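Local coordinates for SusD superfamily protein (Bacteroides vulgatus ATCC 8482, PDB 3JQ0) that probably binds sugars or related nutrients at the outer membrane, as a member of the SusD family, though its own ligand is not established, at residues 436-439 and 440-444; 446-449 and 450-454. All blocks are in the same frame, centred on the assembly; numbering follows the deposited sequence.

Interaction 1. Residues 436-439 and 440-444; sequences KERL and REFMF
CE2 of Phe442 lies over one face of the Arg438 guanidinium, 3.6 Å from NH1 of Arg438 and set toward the rim, with the two planes 39° apart; NE of Arg438 pairs with Asp451 and NH1 with Asp366. At its own edge the Phe442 ring meets the carbonyl O of Arg438, while CG of Glu441 lies over a ring face. Two residues earlier, on another side of the helix, the Arg440 guanidinium has CD of Lys436 over a face, 3.7 Å from its NH1. With CG anti to the carbonyl carbon (chi1 -71°), Arg440 runs extended to NE, alongside Lys436 and pointing the same way. Lys436 NZ pairs with Asp426 and Lys424 O, Arg440 with Asp411 and Gly308; the carboxylates probably offset the like charges. A water links Arg440 NH1 (2.9 Å) to Glu437 OE1 (2.8 Å). The last helical bond, Phe442 N to Arg438 O at 3.0 Å, is bent to 131° at the N-H, where the chain leaves helical angles. Long charged chains suit this buried helix because acids and arginines answer one another: Glu437 and Glu441 both reach Arg315, and Glu441 also Arg363. Helices 364-377 (Leu369, Ala365) and 383-394 (Val389) both pack on this glutamate side of helix 430-441.

Interaction 2. Residues 446-449 and 450-454; sequences GKRW and YDIRL
Arg453 lays its CG over the indole of Trp449, a CH-pi contact one turn along helix 448-455 of the largely helical SusD-family fold; the turn at Gly446 and Lys447 leads into this helix. CG sits 3.8 Å from the centroid of the five-membered ring of Trp449, 21° off the normal, and CD of Arg453 follows over CZ2. Doubled back at its second torsion (chi2 -85°) and again at its third, the arginine chain folds across the ring instead of running out straight. An indole suits the place because it offers both a broad face and an N-H: a water accepts from Trp449 NE1 and also from Arg453 NE, while NH2 of Arg453 goes to the carbonyl O of Arg120. A leucine in place of Trp449 would probably leave that water without one of its donors and the Arg453 methylenes without the ring face they lie on. Across the helix, NH1 of Arg448 gives a hydrogen bond to a second water at 2.9 Å, in the plane of the guanidinium, and this water is also hydrogen-bonded to OD2 of Asp451 at 2.7 Å. NH2 of Arg448 forms a salt bridge with Asp39, and OD1 of Asp451 goes to Arg438. The hydroxyl of Tyr450 bonds to His117 and Ser121, and the ammonium of Lys447 to the carbonyl O of Ile361. Ile452 supplies apolar bulk, its CG2 over a face of the Arg448 guanidinium and its CD1 near Trp449 CE3. Gly446 takes a positive phi, where a side chain would collide with the preceding carbonyl. Among the backbone bonds, Asp451 N meets Lys447 O at 2.9 Å, and Arg453 N meets Trp449 O at an N-H angle of 165°.

In the fold
Interaction 1 closes helix 430-441 and interaction 2 opens helix 448-455, so the two come in series along the chain, separated by a short turn, with centres about 10 Å apart. Both belong to the part of the chain that marks RagB/SusD proteins and lie in the buried interior, their centres about 10 Å and 9 Å from the centre of the chain. The helices are joined directly: Arg438 NE and Asp451 OD1 form a salt bridge of 2.8 Å, and Phe442 CB packs on Lys447 CG at 3.6 Å. The C-terminal end of one helix is thus fastened to the first turns of the next by charge and by packing, tying consecutive helices of this largely helical fold together.

Interaction 1. Residues 436-439 and 440-444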
loop_
_atom_site.group_PDB
_atom_site.type_symbol
_atom_site.label_atom_id
_atom_site.label_comp_id
_atom_site.label_asym_id
_atom_site.label_seq_id
_atom_site.Cartn_x
_atom_site.Cartn_y
_atom_site.Cartn_z
ATOM N N LYS A 436 12.694 0.784 8.123
ATOM C CA LYS A 436 13.492 1.475 7.106
ATOM C C LYS A 436 13.383 0.747 5.793
ATOM O O LYS A 436 13.239 1.351 4.730
ATOM C CB LYS A 436 14.928 1.564 7.609
ATOM C CG LYS A 436 15.943 2.067 6.560
ATOM C CD LYS A 436 17.328 2.328 7.143
ATOM C CE LYS A 436 18.064 1.073 7.562
ATOM N NZ LYS A 436 19.367 1.400 8.236
ATOM N N GLU A 437 13.475 -0.582 5.844
ATOM C CA GLU A 437 13.435 -1.384 4.623
ATOM C C GLU A 437 12.081 -1.214 3.935
ATOM O O GLU A 437 12.022 -1.064 2.702
ATOM C CB GLU A 437 13.754 -2.837 4.889
ATOM C CG GLU A 437 14.197 -3.572 3.634
ATOM C CD GLU A 437 15.515 -3.062 3.092
ATOM O OE1 GLU A 437 16.375 -2.624 3.911
ATOM O OE2 GLU A 437 15.692 -3.063 1.857
ATOM N N ARG A 438 10.999 -1.259 4.694
ATOM C CA ARG A 438 9.683 -1.095 4.140
ATOM C C ARG A 438 9.467 0.295 3.574
ATOM O O ARG A 438 8.790 0.470 2.551
ATOM C CB ARG A 438 8.577 -1.437 5.160
ATOM C CG ARG A 438 8.520 -2.904 5.500
ATOM C CD ARG A 438 7.362 -3.232 6.431
ATOM N NE ARG A 438 6.072 -3.071 5.844
ATOM C CZ ARG A 438 5.491 -3.913 5.026
ATOM N NH1 ARG A 438 6.094 -5.013 4.634
ATOM N NH2 ARG A 438 4.251 -3.656 4.596
ATOM N N LEU A 439 10.048 1.309 4.215
ATOM C CA LEU A 439 9.955 2.674 3.717
ATOM C C LEU A 439 10.583 2.754 2.309
ATOM O O LEU A 439 10.002 3.288 1.372
ATOM C CB LEU A 439 10.599 3.664 4.696
ATOM C CG LEU A 439 10.674 5.118 4.250
ATOM C CD1 LEU A 439 9.362 5.709 3.813
ATOM C CD2 LEU A 439 11.348 5.930 5.316
ATOM N N ARG A 440 11.796 2.223 2.205
ATOM C CA ARG A 440 12.510 2.214 0.941
ATOM C C ARG A 440 11.791 1.402 -0.119
ATOM O O ARG A 440 11.859 1.745 -1.323
ATOM C CB ARG A 440 13.941 1.678 1.173
ATOM C CG ARG A 440 14.813 2.653 1.939
ATOM C CD ARG A 440 16.182 2.082 2.246
ATOM N NE ARG A 440 17.041 3.108 2.833
ATOM C CZ ARG A 440 18.177 2.884 3.481
ATOM N NH1 ARG A 440 18.565 1.658 3.771
ATOM N NH2 ARG A 440 18.888 3.929 3.873
ATOM N N GLU A 441 11.137 0.303 0.249
ATOM C CA GLU A 441 10.590 -0.660 -0.676
ATOM C C GLU A 441 9.205 -0.202 -1.200
ATOM O O GLU A 441 8.861 -0.561 -2.335
ATOM C CB GLU A 441 10.474 -2.012 0.052
ATOM C CG GLU A 441 10.055 -3.171 -0.815
ATOM C CD GLU A 441 11.026 -3.573 -1.936
ATOM O OE1 GLU A 441 12.234 -3.290 -1.781
ATOM O OE2 GLU A 441 10.545 -4.239 -2.913
ATOM N N PHE A 442 8.406 0.509 -0.400
ATOM C CA PHE A 442 6.977 0.634 -0.627
ATOM C C PHE A 442 6.465 2.051 -0.815
ATOM O O PHE A 442 5.272 2.299 -0.664
ATOM C CB PHE A 442 6.164 -0.072 0.487
ATOM C CG PHE A 442 6.366 -1.574 0.488
ATOM C CD1 PHE A 442 5.884 -2.343 -0.569
ATOM C CD2 PHE A 442 7.040 -2.207 1.517
ATOM C CE1 PHE A 442 6.071 -3.735 -0.587
ATOM C CE2 PHE A 442 7.219 -3.564 1.492
ATOM C CZ PHE A 442 6.806 -4.315 0.424
HETATM N N MSE A 443 7.314 3.002 -1.235
HETATM C CA MSE A 443 6.781 4.326 -1.513
HETATM C C MSE A 443 5.653 4.266 -2.497
HETATM O O MSE A 443 5.740 3.549 -3.521
HETATM C CB MSE A 443 7.880 5.272 -2.060
HETATM C CG MSE A 443 9.042 5.500 -1.159
HETATM SE SE MSE A 443 10.188 6.921 -1.771
HETATM C CE MSE A 443 9.038 8.384 -1.179
ATOM N N PHE A 444 4.578 5.035 -2.246
ATOM C CA PHE A 444 3.411 5.108 -3.135
ATOM C C PHE A 444 2.572 3.819 -3.179
ATOM O O PHE A 444 1.670 3.720 -3.973
ATOM C CB PHE A 444 3.773 5.584 -4.572
ATOM C CG PHE A 444 4.783 6.684 -4.573
ATOM C CD1 PHE A 444 4.507 7.917 -3.991
ATOM C CD2 PHE A 444 6.062 6.496 -5.069
ATOM C CE1 PHE A 444 5.420 8.906 -3.891
ATOM C CE2 PHE A 444 7.015 7.509 -4.988
ATOM C CZ PHE A 444 6.682 8.718 -4.388
HETATM O O HOH W 1 18.104 -0.923 2.582
#

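Interaction 2. Residues 446-449 and 450-454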
loop_
_atom_site.group_PDB
_atom_site.type_symbol
_atom_site.label_atom_id
_atom_site.label_comp_id
_atom_site.label_asym_id
_atom_site.label_seq_id
_atom_site.Cartn_x
_atom_site.Cartn_y
_atom_site.Cartn_z
ATOM N N GLY A 446 1.147 2.537 -0.151
ATOM C CA GLY A 446 0.123 2.508 0.902
ATOM C C GLY A 446 0.481 1.755 2.186
ATOM O O GLY A 446 -0.398 1.197 2.828
ATOM N N LYS A 447 1.756 1.766 2.567
ATOM C CA LYS A 447 2.234 0.962 3.695
ATOM C C LYS A 447 2.719 1.733 4.926
ATOM O O LYS A 447 2.528 1.243 6.034
ATOM C CB LYS A 447 3.359 0.027 3.275
ATOM C CG LYS A 447 3.041 -0.804 2.024
ATOM C CD LYS A 447 1.766 -1.638 2.121
ATOM C CE LYS A 447 1.554 -2.488 0.891
ATOM N NZ LYS A 447 0.263 -3.259 0.896
ATOM N N ARG A 448 3.364 2.892 4.757
ATOM C CA ARG A 448 4.140 3.496 5.829
ATOM C C ARG A 448 3.338 3.840 7.062
ATOM O O ARG A 448 3.850 3.657 8.187
ATOM C CB ARG A 448 4.878 4.731 5.273
ATOM C CG ARG A 448 5.668 5.535 6.282
ATOM C CD ARG A 448 6.849 4.818 6.888
ATOM N NE ARG A 448 7.685 5.782 7.584
ATOM C CZ ARG A 448 8.825 5.461 8.195
ATOM N NH1 ARG A 448 9.231 4.213 8.291
ATOM N NH2 ARG A 448 9.583 6.427 8.701
ATOM N N TRP A 449 2.149 4.428 6.902
ATOM C CA TRP A 449 1.323 4.731 8.056
ATOM C C TRP A 449 0.871 3.485 8.798
ATOM O O TRP A 449 0.945 3.403 10.028
ATOM C CB TRP A 449 0.161 5.627 7.637
ATOM C CG TRP A 449 -0.890 5.825 8.705
ATOM C CD1 TRP A 449 -2.110 5.236 8.740
ATOM C CD2 TRP A 449 -0.823 6.687 9.863
ATOM N NE1 TRP A 449 -2.835 5.665 9.825
ATOM C CE2 TRP A 449 -2.083 6.562 10.530
ATOM C CE3 TRP A 449 0.126 7.552 10.370
ATOM C CZ2 TRP A 449 -2.354 7.250 11.688
ATOM C CZ3 TRP A 449 -0.144 8.251 11.514
ATOM C CH2 TRP A 449 -1.398 8.095 12.158
ATOM N N TYR A 450 0.445 2.472 8.066
ATOM C CA TYR A 450 0.054 1.225 8.701
ATOM C C TYR A 450 1.254 0.576 9.396
ATOM O O TYR A 450 1.073 -0.047 10.445
ATOM C CB TYR A 450 -0.593 0.301 7.684
ATOM C CG TYR A 450 -2.003 0.626 7.275
ATOM C CD1 TYR A 450 -2.920 1.158 8.153
ATOM C CD2 TYR A 450 -2.487 0.271 6.021
ATOM C CE1 TYR A 450 -4.250 1.321 7.821
ATOM C CE2 TYR A 450 -3.797 0.455 5.683
ATOM C CZ TYR A 450 -4.712 0.915 6.588
ATOM O OH TYR A 450 -6.057 1.031 6.304
ATOM N N ASP A 451 2.463 0.692 8.841
ATOM C CA ASP A 451 3.660 0.121 9.493
ATOM C C ASP A 451 3.870 0.716 10.867
ATOM O O ASP A 451 4.114 0.014 11.856
ATOM C CB ASP A 451 4.919 0.425 8.653
ATOM C CG ASP A 451 5.040 -0.282 7.321
ATOM O OD1 ASP A 451 4.335 -1.274 7.092
ATOM O OD2 ASP A 451 5.932 0.175 6.533
ATOM N N ILE A 452 3.864 2.043 10.963
ATOM C CA ILE A 452 4.145 2.698 12.223
ATOM C C ILE A 452 3.002 2.506 13.204
ATOM O O ILE A 452 3.202 2.321 14.403
ATOM C CB ILE A 452 4.632 4.155 12.033
ATOM C CG1 ILE A 452 3.548 5.083 11.494
ATOM C CG2 ILE A 452 5.898 4.158 11.176
ATOM C CD1 ILE A 452 4.020 6.516 11.242
ATOM N N ARG A 453 1.762 2.530 12.703
ATOM C CA ARG A 453 0.604 2.249 13.535
ATOM C C ARG A 453 0.678 0.849 14.149
ATOM O O ARG A 453 0.375 0.677 15.345
ATOM C CB ARG A 453 -0.674 2.361 12.715
ATOM C CG ARG A 453 -1.136 3.807 12.517
ATOM C CD ARG A 453 -1.968 4.293 13.686
ATOM N NE ARG A 453 -3.317 3.692 13.651
ATOM C CZ ARG A 453 -3.907 3.006 14.610
ATOM N NH1 ARG A 453 -3.280 2.731 15.753
ATOM N NH2 ARG A 453 -5.139 2.569 14.410
ATOM N N LEU A 454 1.087 -0.145 13.370
ATOM C CA LEU A 454 1.224 -1.518 13.903
ATOM C C LEU A 454 2.142 -1.537 15.112
ATOM O O LEU A 454 1.801 -2.112 16.155
ATOM C CB LEU A 454 1.745 -2.436 12.842
ATOM C CG LEU A 454 2.170 -3.816 13.325
ATOM C CD1 LEU A 454 0.988 -4.660 13.909
ATOM C CD2 LEU A 454 2.816 -4.565 12.174
HETATM O O HOH W 2 8.051 1.766 7.240
HETATM O O HOH W 3 -5.095 4.819 11.649
#